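Side-chain contacts in insecticidal crystal protein Cry7Cal (PDB 5ZI1), which acts as an insecticidal toxin active against the locust Locusta migratoria manilensis, probably after binding receptors on its target cells: residues Leu174-Asn177 with Glu178-Tyr182; Pro231-Pro234 with Ile235-Ala238; Leu154-Asn157 with Ala158-Gly162; Leu112-Glu115 with Arg116-Thr120. All coordinates share one frame; numbering follows the deposited sequence. Where two conformers were deposited one is given.

All four contacts lie in the helical N-terminal domain of the toxin fragment, and each is local, closing a turn or two of backbone without a gap. From the N terminus, interaction 4 comes first on helix 107-127, then interaction 3 on helix 141-165, interaction 1 on helix 169-202, and finally interaction 2 at the short helix 232-235. They follow in series; none nests in or crosses another. In space interaction 3 is the middle member: its centre is about 11 Å from those of interactions 1 and 4, and about 13 Å from that of interaction 2. Phe117, Leu155, Phe175 and Gln179 are among the residues that tie the three long helices to one another and to 235-238.

Interaction 1 of 4, residues Leu174-Asn177 with Glu178-Tyr182; sequences LFYN and EQKGY
Leu174 O receives Glu178 N at 2.8 Å with an N-H...O angle of 171°. The same i to i+4 pattern continues through the turn at 2.8 to 3.1 Å, from Gln179 N to Phe175 O, Lys180 N to Tyr176 O and Gly181 N to Asn177 O. Four successive bonds of this kind define regular alpha-helix. On this frame Glu178 runs back along the helix. Its CG stands beside its own backbone N (chi1 -71°), and the extended chain then carries the carboxylate between two side chains of the previous turn. OE1 meets the branch of Leu174, 3.6 Å from its CG, while OE2 approaches Phe175 CD1 at 3.7 Å. Phe175 and Glu178 point the same way, but the ring and carboxylate planes are nearly perpendicular, 84° apart. The second pairing is Tyr176 with Lys180: the lysine bends in its last two torsions, and CE comes to 3.9 Å from Tyr176 CE2. A water lies over one face of the Tyr176 ring, toward its rim; it donates to Tyr176 O and, at 2.6 Å, to Gln179 OE1, bridging backbone and side chain. The other end of that amide is also held, since Gln179 NE2 bonds to Leu152 O and Tyr236 O. Phe175 meets Phe117 edge-to-face and touches Leu155, while Glu178 OE2 has a long, weak ion pair with Lys125. Helix 169-202 is thereby packed against helices 107-127 and 141-165, with Gln179 also linking it to the segment that follows helix 232-235.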
loop_
_atom_site.group_PDB
_atom_site.type_symbol
_atom_site.label_atom_id
_atom_site.label_comp_id
_atom_site.label_asym_id
_atom_site.label_seq_id
_atom_site.Cartn_x
_atom_site.Cartn_y
_atom_site.Cartn_z
ATOM N N LEU A 174 13.633 15.814 -23.672
ATOM C CA LEU A 174 13.920 14.409 -23.937
ATOM C C LEU A 174 13.861 13.597 -22.649
ATOM O O LEU A 174 13.203 12.550 -22.585
ATOM C CB LEU A 174 15.289 14.272 -24.591
ATOM C CG LEU A 174 15.691 12.844 -24.988
ATOM C CD1 LEU A 174 14.874 12.353 -26.182
ATOM C CD2 LEU A 174 17.187 12.773 -25.287
ATOM N N PHE A 175 14.529 14.086 -21.600
ATOM C CA PHE A 175 14.541 13.385 -20.314
ATOM C C PHE A 175 13.137 13.249 -19.738
ATOM O O PHE A 175 12.761 12.177 -19.243
ATOM C CB PHE A 175 15.465 14.116 -19.350
ATOM C CG PHE A 175 16.923 13.874 -19.626
ATOM C CD1 PHE A 175 17.423 12.585 -19.700
ATOM C CD2 PHE A 175 17.785 14.929 -19.824
ATOM C CE1 PHE A 175 18.760 12.358 -19.948
ATOM C CE2 PHE A 175 19.129 14.712 -20.081
ATOM C CZ PHE A 175 19.617 13.424 -20.145
ATOM N N TYR A 176 12.336 14.314 -19.831
ATOM C CA TYR A 176 10.931 14.244 -19.452
ATOM C C TYR A 176 10.222 13.102 -20.166
ATOM O O TYR A 176 9.580 12.261 -19.526
ATOM C CB TYR A 176 10.232 15.580 -19.749
ATOM C CG TYR A 176 8.791 15.588 -19.300
ATOM C CD1 TYR A 176 8.473 15.708 -17.947
ATOM C CD2 TYR A 176 7.747 15.435 -20.210
ATOM C CE1 TYR A 176 7.155 15.691 -17.510
ATOM C CE2 TYR A 176 6.419 15.424 -19.791
ATOM C CZ TYR A 176 6.128 15.558 -18.429
ATOM O OH TYR A 176 4.818 15.554 -17.972
ATOM N N ASN A 177 10.351 13.038 -21.497
ATOM C CA ASN A 177 9.640 12.005 -22.248
ATOM C C ASN A 177 10.198 10.620 -21.965
ATOM O O ASN A 177 9.446 9.645 -21.928
ATOM C CB ASN A 177 9.692 12.294 -23.748
ATOM C CG ASN A 177 8.948 13.563 -24.117
ATOM O OD1 ASN A 177 7.942 13.913 -23.496
ATOM N ND2 ASN A 177 9.429 14.249 -25.140
ATOM N N GLU A 178 11.515 10.500 -21.812
ATOM C CA GLU A 178 12.069 9.227 -21.379
ATOM C C GLU A 178 11.467 8.805 -20.040
ATOM O O GLU A 178 11.053 7.652 -19.875
ATOM C CB GLU A 178 13.585 9.320 -21.282
ATOM C CG GLU A 178 14.270 9.410 -22.620
ATOM C CD GLU A 178 15.767 9.512 -22.465
ATOM O OE1 GLU A 178 16.461 9.675 -23.503
ATOM O OE2 GLU A 178 16.235 9.421 -21.294
ATOM N N GLN A 179 11.373 9.741 -19.087
ATOM C CA GLN A 179 10.818 9.412 -17.770
ATOM C C GLN A 179 9.391 8.902 -17.893
ATOM O O GLN A 179 9.024 7.883 -17.296
ATOM C CB GLN A 179 10.869 10.636 -16.846
ATOM C CG GLN A 179 10.499 10.311 -15.383
ATOM C CD GLN A 179 10.211 11.544 -14.534
ATOM O OE1 GLN A 179 9.504 12.464 -14.962
ATOM N NE2 GLN A 179 10.751 11.561 -13.307
ATOM N N LYS A 180 8.580 9.595 -18.687
ATOM C CA LYS A 180 7.200 9.182 -18.919
ATOM C C LYS A 180 7.123 7.755 -19.435
ATOM O O LYS A 180 6.301 6.965 -18.963
ATOM C CB LYS A 180 6.528 10.143 -19.898
ATOM C CG LYS A 180 5.064 9.844 -20.116
ATOM C CD LYS A 180 4.382 10.909 -20.995
ATOM C CE LYS A 180 4.214 12.240 -20.255
ATOM N NZ LYS A 180 2.945 12.316 -19.440
ATOM N N GLY A 181 7.964 7.407 -20.418
ATOM C CA GLY A 181 7.999 6.028 -20.883
ATOM C C GLY A 181 8.442 5.046 -19.804
ATOM O O GLY A 181 7.891 3.947 -19.684
ATOM N N TYR A 182 9.476 5.404 -19.038
ATOM C CA TYR A 182 9.955 4.498 -17.992
ATOM C C TYR A 182 8.917 4.297 -16.891
ATOM O O TYR A 182 8.832 3.207 -16.311
ATOM C CB TYR A 182 11.249 5.011 -17.372
ATOM C CG TYR A 182 12.472 4.845 -18.232
ATOM C CD1 TYR A 182 12.862 3.594 -18.695
ATOM C CD2 TYR A 182 13.262 5.941 -18.551
ATOM C CE1 TYR A 182 13.997 3.446 -19.477
ATOM C CE2 TYR A 182 14.395 5.803 -19.323
ATOM C CZ TYR A 182 14.749 4.557 -19.789
ATOM O OH TYR A 182 15.881 4.442 -20.552
HETATM O O HOH W 1 7.795 12.252 -16.951
#

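Interaction 2 of 4, residues Pro231-Pro234 with Ile235-Ala238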
loop_
_atom_site.group_PDB
_atom_site.type_symbol
_atom_site.label_atom_id
_atom_site.label_comp_id
_atom_site.label_asym_id
_atom_site.label_seq_id
_atom_site.Cartn_x
_atom_site.Cartn_y
_atom_site.Cartn_z
ATOM N N PRO A 231 2.598 3.921 -6.801
ATOM C CA PRO A 231 1.875 5.211 -6.815
ATOM C C PRO A 231 2.798 6.415 -6.884
ATOM O O PRO A 231 2.379 7.478 -7.343
ATOM C CB PRO A 231 1.078 5.192 -5.506
ATOM C CG PRO A 231 1.002 3.751 -5.118
ATOM C CD PRO A 231 2.246 3.111 -5.618
ATOM N N LEU A 232 4.044 6.291 -6.438
ATOM C CA LEU A 232 4.950 7.428 -6.485
ATOM C C LEU A 232 5.453 7.709 -7.888
ATOM O O LEU A 232 5.767 8.865 -8.196
ATOM C CB LEU A 232 6.133 7.184 -5.558
ATOM C CG LEU A 232 5.720 7.138 -4.087
ATOM C CD1 LEU A 232 6.796 6.497 -3.229
ATOM C CD2 LEU A 232 5.436 8.539 -3.624
ATOM N N PHE A 233 5.556 6.679 -8.731
ATOM C CA PHE A 233 6.168 6.833 -10.050
ATOM C C PHE A 233 5.611 8.009 -10.850
ATOM O O PHE A 233 6.409 8.852 -11.286
ATOM C CB PHE A 233 6.051 5.513 -10.833
ATOM C CG PHE A 233 6.971 4.408 -10.322
ATOM C CD1 PHE A 233 7.733 4.588 -9.182
ATOM C CD2 PHE A 233 7.068 3.204 -10.998
ATOM C CE1 PHE A 233 8.562 3.586 -8.722
ATOM C CE2 PHE A 233 7.903 2.208 -10.561
ATOM C CZ PHE A 233 8.647 2.388 -9.414
ATOM N N PRO A 234 4.298 8.160 -11.042
ATOM C CA PRO A 234 3.812 9.362 -11.742
ATOM C C PRO A 234 4.066 10.661 -10.984
ATOM O O PRO A 234 4.140 11.716 -11.619
ATOM C CB PRO A 234 2.304 9.103 -11.896
ATOM C CG PRO A 234 2.091 7.670 -11.503
ATOM C CD PRO A 234 3.173 7.355 -10.539
ATOM N N ILE A 235 4.192 10.636 -9.650
ATOM C CA ILE A 235 4.456 11.881 -8.934
ATOM C C ILE A 235 5.866 12.408 -9.205
ATOM O O ILE A 235 6.122 13.604 -9.024
ATOM C CB ILE A 235 4.168 11.672 -7.433
ATOM C CG1 ILE A 235 2.666 11.489 -7.250
ATOM C CG2 ILE A 235 4.640 12.850 -6.587
ATOM C CD1 ILE A 235 2.310 10.828 -6.013
ATOM N N TYR A 236 6.786 11.569 -9.704
ATOM C CA TYR A 236 8.092 12.107 -10.061
ATOM C C TYR A 236 8.028 12.974 -11.317
ATOM O O TYR A 236 9.056 13.541 -11.714
ATOM C CB TYR A 236 9.106 10.984 -10.273
ATOM C CG TYR A 236 9.425 10.137 -9.058
ATOM C CD1 TYR A 236 9.560 10.699 -7.797
ATOM C CD2 TYR A 236 9.590 8.767 -9.180
ATOM C CE1 TYR A 236 9.855 9.916 -6.703
ATOM C CE2 TYR A 236 9.872 7.977 -8.091
ATOM C CZ TYR A 236 10.004 8.553 -6.855
ATOM O OH TYR A 236 10.290 7.767 -5.769
ATOM N N ASP A 237 6.854 13.055 -11.946
ATOM C CA ASP A 237 6.585 13.958 -13.066
ATOM C C ASP A 237 6.503 15.374 -12.517
ATOM O O ASP A 237 5.465 15.800 -12.005
ATOM C CB ASP A 237 5.291 13.535 -13.756
ATOM C CG ASP A 237 4.913 14.418 -14.933
ATOM O OD1 ASP A 237 5.452 15.540 -15.062
ATOM O OD2 ASP A 237 4.029 13.993 -15.714
ATOM N N ALA A 238 7.609 16.113 -12.613
ATOM C CA ALA A 238 7.686 17.428 -11.986
ATOM C C ALA A 238 6.843 18.486 -12.687
ATOM O O ALA A 238 6.653 19.568 -12.122
ATOM C CB ALA A 238 9.138 17.900 -11.929
HETATM O O HOH W 2 2.595 12.035 -13.910
#
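Pro234 O is gripped by two donors, Asp237 N at 3.0 Å and a water at 2.8 Å. The same water donates to Asp237 OD2 at 3.0 Å, so main chain and carboxylate of the aspartate are both tied to one carbonyl, one directly and one through solvent. With CG opposite its backbone N (chi1 180°), Asp237 swings the carboxylate round to that water; OD2 also bonds to Thr240 OG1. Most of the backbone bonds here are i to i+3. Tyr236 N reaches Phe233 O at 3.2 Å from above the carbonyl plane, 60° out of it, and Ile235 N makes only a weak bond to Leu232 O at 2.8 Å, bent to 122° at the hydrogen. The weak i to i+4 exception is Tyr236 N to Leu232 O. Mostly i to i+3 bonds, two of the four weak, with donors well above carbonyl planes, fit a short helical turn rather than regular alpha-helix.

Among the side chains, Tyr236 folds back over the preceding residues. Leu232 O sits over one face of its ring, 3.9 Å above the plane and displaced toward the rim, and Tyr236 CE2 packs on Phe233 CD1 at 4.2 Å. Ile235 also reaches back, its CD1 lying 3.6 Å from Pro231 O.

The Tyr236 hydroxyl bonds to Asn149 OD1, and its side chain touches Leu152 and Phe24. Phe233 leans on Val183, Tyr186 and Thr187. The turn therefore lies against helices 13-26, 141-165 and 169-202, just where the chain leaves helix 232-235 and runs on toward strand 245-246.

Interaction 3 of 4, residues Leu154-Asn157 with Ala158-Gly162; sequences LLKN and AELFG
Asn157 O takes Phe161 N at 2.7 Å and Lys156 O takes Leu160 N at 3.0 Å; both donors lie nearly along the C=O axis, as expected of alpha-helical i to i+4 bonding. Just before these, the pattern shortens: Ala158 N bonds to Leu155 O at 3.1 Å, from 56° out of the carbonyl plane, an i to i+3 bond within the helix.

Apolar packing comes from Lys156 and Leu160. The lysine chain is fully extended, and its methylene groups run past one branch of the leucine, with Leu160 CD1 3.8 Å from Lys156 CG and 3.7 Å from Lys156 CE. Beyond the leucine the ammonium group is held by a hydrogen bond from NZ to His30 O, which gives the buried and probably charged amine a polar partner. Leu160 CB in turn covers the neighbouring Phe161 ring, 3.7 Å above its plane and over its centre.

These turns belong to helix 141-165, which matches the central helix of the helical bundle domain in three-domain Cry toxins. In keeping with that, Asn157 touches Ile36, Phe40 and Leu97 of two surrounding helices, and Leu155 touches Gln179 and Tyr182 of a third.

Ring and amide make an edge contact: Asn157 OD1 lies in the plane of the Phe161 ring, 3.9 Å from CE2, while the amide itself stands at 88° to the ring. The two side chains point the same way. OD1 also accepts from Tyr93 OH, which helps fix the amide's rotation.

Charge pairing is left to Glu159, whose chain bends at chi2 (96°), its OE2 forming a salt bridge with Arg239 NE.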
loop_
_atom_site.group_PDB
_atom_site.type_symbol
_atom_site.label_atom_id
_atom_site.label_comp_id
_atom_site.label_asym_id
_atom_site.label_seq_id
_atom_site.Cartn_x
_atom_site.Cartn_y
_atom_site.Cartn_z
ATOM N N LEU A 154 15.799 10.022 -10.105
ATOM C CA LEU A 154 16.943 10.703 -10.698
ATOM C C LEU A 154 16.527 11.521 -11.923
ATOM O O LEU A 154 17.039 12.621 -12.141
ATOM C CB LEU A 154 18.015 9.695 -11.078
ATOM C CG LEU A 154 19.222 10.340 -11.753
ATOM C CD1 LEU A 154 19.926 11.195 -10.757
ATOM C CD2 LEU A 154 20.182 9.331 -12.404
ATOM N N LEU A 155 15.608 10.994 -12.737
ATOM C CA LEU A 155 15.231 11.692 -13.956
ATOM C C LEU A 155 14.512 12.990 -13.627
ATOM O O LEU A 155 14.635 13.971 -14.370
ATOM C CB LEU A 155 14.371 10.779 -14.843
ATOM C CG LEU A 155 15.168 9.741 -15.650
ATOM C CD1 LEU A 155 14.331 8.550 -16.119
ATOM C CD2 LEU A 155 15.835 10.465 -16.833
ATOM N N LYS A 156 13.798 13.025 -12.494
ATOM C CA LYS A 156 13.173 14.263 -12.043
ATOM C C LYS A 156 14.194 15.386 -11.917
ATOM O O LYS A 156 13.883 16.549 -12.191
ATOM C CB LYS A 156 12.462 14.034 -10.704
ATOM C CG LYS A 156 11.825 15.287 -10.109
ATOM C CD LYS A 156 11.038 14.972 -8.831
ATOM C CE LYS A 156 10.595 16.244 -8.117
ATOM N NZ LYS A 156 9.498 16.008 -7.140
ATOM N N ASN A 157 15.423 15.059 -11.506
ATOM C CA ASN A 157 16.422 16.104 -11.303
ATOM C C ASN A 157 16.646 16.929 -12.575
ATOM O O ASN A 157 16.850 18.145 -12.497
ATOM C CB ASN A 157 17.731 15.489 -10.803
ATOM C CG ASN A 157 17.668 15.061 -9.322
ATOM O OD1 ASN A 157 18.660 15.154 -8.603
ATOM N ND2 ASN A 157 16.514 14.572 -8.881
ATOM N N ALA A 158 16.583 16.301 -13.760
ATOM C CA ALA A 158 16.794 17.064 -14.993
ATOM C C ALA A 158 15.735 18.146 -15.154
ATOM O O ALA A 158 16.047 19.285 -15.534
ATOM C CB ALA A 158 16.802 16.144 -16.223
ATOM N N GLU A 159 14.475 17.829 -14.836
ATOM C CA GLU A 159 13.454 18.861 -14.949
ATOM C C GLU A 159 13.613 19.916 -13.872
ATOM O O GLU A 159 13.303 21.089 -14.109
ATOM C CB GLU A 159 12.041 18.260 -14.911
ATOM C CG GLU A 159 10.967 19.364 -14.940
ATOM C CD GLU A 159 10.454 19.592 -16.368
ATOM O OE1 GLU A 159 10.782 18.769 -17.255
ATOM O OE2 GLU A 159 9.779 20.620 -16.645
ATOM N N LEU A 160 14.108 19.530 -12.695
ATOM C CA LEU A 160 14.261 20.515 -11.638
ATOM C C LEU A 160 15.446 21.434 -11.895
ATOM O O LEU A 160 15.341 22.657 -11.728
ATOM C CB LEU A 160 14.426 19.831 -10.283
ATOM C CG LEU A 160 13.243 19.060 -9.702
ATOM C CD1 LEU A 160 13.744 18.220 -8.543
ATOM C CD2 LEU A 160 12.158 20.007 -9.256
ATOM N N PHE A 161 16.583 20.871 -12.287
ATOM C CA PHE A 161 17.823 21.621 -12.292
ATOM C C PHE A 161 18.483 21.724 -13.665
ATOM O O PHE A 161 19.448 22.491 -13.802
ATOM C CB PHE A 161 18.823 21.003 -11.298
ATOM C CG PHE A 161 18.219 20.628 -9.945
ATOM C CD1 PHE A 161 17.630 21.591 -9.128
ATOM C CD2 PHE A 161 18.289 19.317 -9.477
ATOM C CE1 PHE A 161 17.100 21.247 -7.890
ATOM C CE2 PHE A 161 17.765 18.964 -8.229
ATOM C CZ PHE A 161 17.167 19.924 -7.439
ATOM N N GLY A 162 17.984 21.012 -14.683
ATOM C CA GLY A 162 18.629 20.960 -15.993
ATOM C C GLY A 162 18.966 22.295 -16.628
ATOM O O GLY A 162 20.130 22.562 -16.942
#

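Interaction 4 of 4, residues Leu112-Glu115 with Arg116-Thr120; sequences LVYE and RFVST
Val118 starts at CB, 4.0 Å from Tyr114 O, the carbonyl that accepts its own backbone N at 3.1 Å. CG1, also 3.6 Å from Tyr114 O, turns away from its carbonyl carbon (chi1 -50°), which sets it over one face of the Tyr114 ring: it lies 3.8 Å from CZ and 4.1 Å from the ring centroid, 20° off the normal, a CH-pi contact displaced toward the hydroxyl end. CG2 rests against Glu115 O at 3.7 Å. The tyrosine beneath is anchored at its far end, where OH bonds to Glu171 OE1.

Beside this pair, Glu115 O accepts Ser119 N, and Ser119 OG lies 2.8 Å from the same oxygen, with Arg116 O also within reach and the choice unsettled. Arg116 O is gripped by Thr120 N and by Thr120 OG1, the latter at 2.7 Å, from opposite faces of its plane. In one of two Glu115 conformers, OE1 lies in salt-bridge range of Arg116 NH1, a doubtful pairing.

The chemistry divides by position on helix 107-127: a methyl-on-ring contact joins successive turns, while the Ser119 and Thr120 hydroxyls turn back to carbonyls of the preceding turn, Thr120 OG1 also bonding weakly to Ala89 O.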
loop_
_atom_site.group_PDB
_atom_site.type_symbol
_atom_site.label_atom_id
_atom_site.label_comp_id
_atom_site.label_asym_id
_atom_site.label_seq_id
_atom_site.Cartn_x
_atom_site.Cartn_y
_atom_site.Cartn_z
ATOM N N LEU A 112 30.242 19.954 -14.208
ATOM C CA LEU A 112 30.545 18.728 -13.473
ATOM C C LEU A 112 29.286 17.993 -13.043
ATOM O O LEU A 112 29.239 16.762 -13.101
ATOM C CB LEU A 112 31.419 19.031 -12.252
ATOM C CG LEU A 112 32.904 19.186 -12.578
ATOM C CD1 LEU A 112 33.611 19.847 -11.414
ATOM C CD2 LEU A 112 33.536 17.831 -12.903
ATOM N N VAL A 113 28.250 18.714 -12.618
ATOM C CA VAL A 113 27.067 17.992 -12.170
ATOM C C VAL A 113 26.254 17.510 -13.365
ATOM O O VAL A 113 25.685 16.412 -13.309
ATOM C CB VAL A 113 26.233 18.829 -11.176
ATOM C CG1 VAL A 113 25.724 20.127 -11.813
ATOM C CG2 VAL A 113 25.092 17.999 -10.625
ATOM N N TYR A 114 26.241 18.276 -14.465
ATOM C CA TYR A 114 25.656 17.787 -15.713
ATOM C C TYR A 114 26.275 16.466 -16.146
ATOM O O TYR A 114 25.542 15.525 -16.503
ATOM C CB TYR A 114 25.788 18.813 -16.826
ATOM C CG TYR A 114 25.359 18.283 -18.189
ATOM C CD1 TYR A 114 24.049 18.414 -18.610
ATOM C CD2 TYR A 114 26.250 17.666 -19.050
ATOM C CE1 TYR A 114 23.630 17.929 -19.824
ATOM C CE2 TYR A 114 25.838 17.181 -20.274
ATOM C CZ TYR A 114 24.531 17.329 -20.665
ATOM O OH TYR A 114 24.111 16.864 -21.900
ATOM N N GLU A 115 27.612 16.373 -16.145
ATOM C CA GLU A 115 28.282 15.144 -16.560
ATOM C C GLU A 115 27.949 13.962 -15.675
ATOM O O GLU A 115 27.725 12.873 -16.183
ATOM C CB GLU A 115 29.780 15.395 -16.536
ATOM C CG GLU A 115 30.609 14.277 -17.160
ATOM C CD GLU A 115 31.579 13.663 -16.178
ATOM O OE1 GLU A 115 31.146 12.768 -15.425
ATOM O OE2 GLU A 115 32.758 14.077 -16.157
ATOM N N ARG A 116 28.016 14.132 -14.341
ATOM C CA ARG A 116 27.636 13.045 -13.447
ATOM C C ARG A 116 26.189 12.640 -13.644
ATOM O O ARG A 116 25.861 11.453 -13.505
ATOM C CB ARG A 116 27.877 13.404 -11.982
ATOM C CG ARG A 116 29.277 13.884 -11.721
ATOM C CD ARG A 116 30.167 12.717 -11.307
ATOM N NE ARG A 116 31.502 13.217 -10.984
ATOM C CZ ARG A 116 32.493 13.328 -11.862
ATOM N NH1 ARG A 116 32.312 12.948 -13.131
ATOM N NH2 ARG A 116 33.655 13.815 -11.468
ATOM N N PHE A 117 25.317 13.588 -13.990
ATOM C CA PHE A 117 23.916 13.232 -14.179
ATOM C C PHE A 117 23.742 12.304 -15.377
ATOM O O PHE A 117 23.171 11.214 -15.254
ATOM C CB PHE A 117 23.050 14.481 -14.343
ATOM C CG PHE A 117 21.637 14.153 -14.747
ATOM C CD1 PHE A 117 20.697 13.819 -13.788
ATOM C CD2 PHE A 117 21.268 14.100 -16.082
ATOM C CE1 PHE A 117 19.400 13.479 -14.153
ATOM C CE2 PHE A 117 19.974 13.756 -16.464
ATOM C CZ PHE A 117 19.040 13.448 -15.500
ATOM N N VAL A 118 24.210 12.725 -16.557
ATOM C CA VAL A 118 23.958 11.902 -17.742
ATOM C C VAL A 118 24.762 10.615 -17.671
ATOM O O VAL A 118 24.281 9.555 -18.091
ATOM C CB VAL A 118 24.217 12.677 -19.055
ATOM C CG1 VAL A 118 23.492 14.030 -19.054
ATOM C CG2 VAL A 118 25.686 12.872 -19.294
ATOM N N SER A 119 25.961 10.648 -17.086
ATOM C CA SER A 119 26.673 9.389 -16.899
ATOM C C SER A 119 25.950 8.484 -15.910
ATOM O O SER A 119 25.940 7.263 -16.094
ATOM C CB SER A 119 28.120 9.635 -16.465
ATOM O OG SER A 119 28.185 10.303 -15.215
ATOM N N THR A 120 25.326 9.049 -14.864
ATOM C CA THR A 120 24.642 8.184 -13.894
ATOM C C THR A 120 23.333 7.664 -14.470
ATOM O O THR A 120 22.967 6.503 -14.254
ATOM C CB THR A 120 24.382 8.919 -12.571
ATOM O OG1 THR A 120 25.625 9.266 -11.954
ATOM C CG2 THR A 120 23.613 8.034 -11.607
#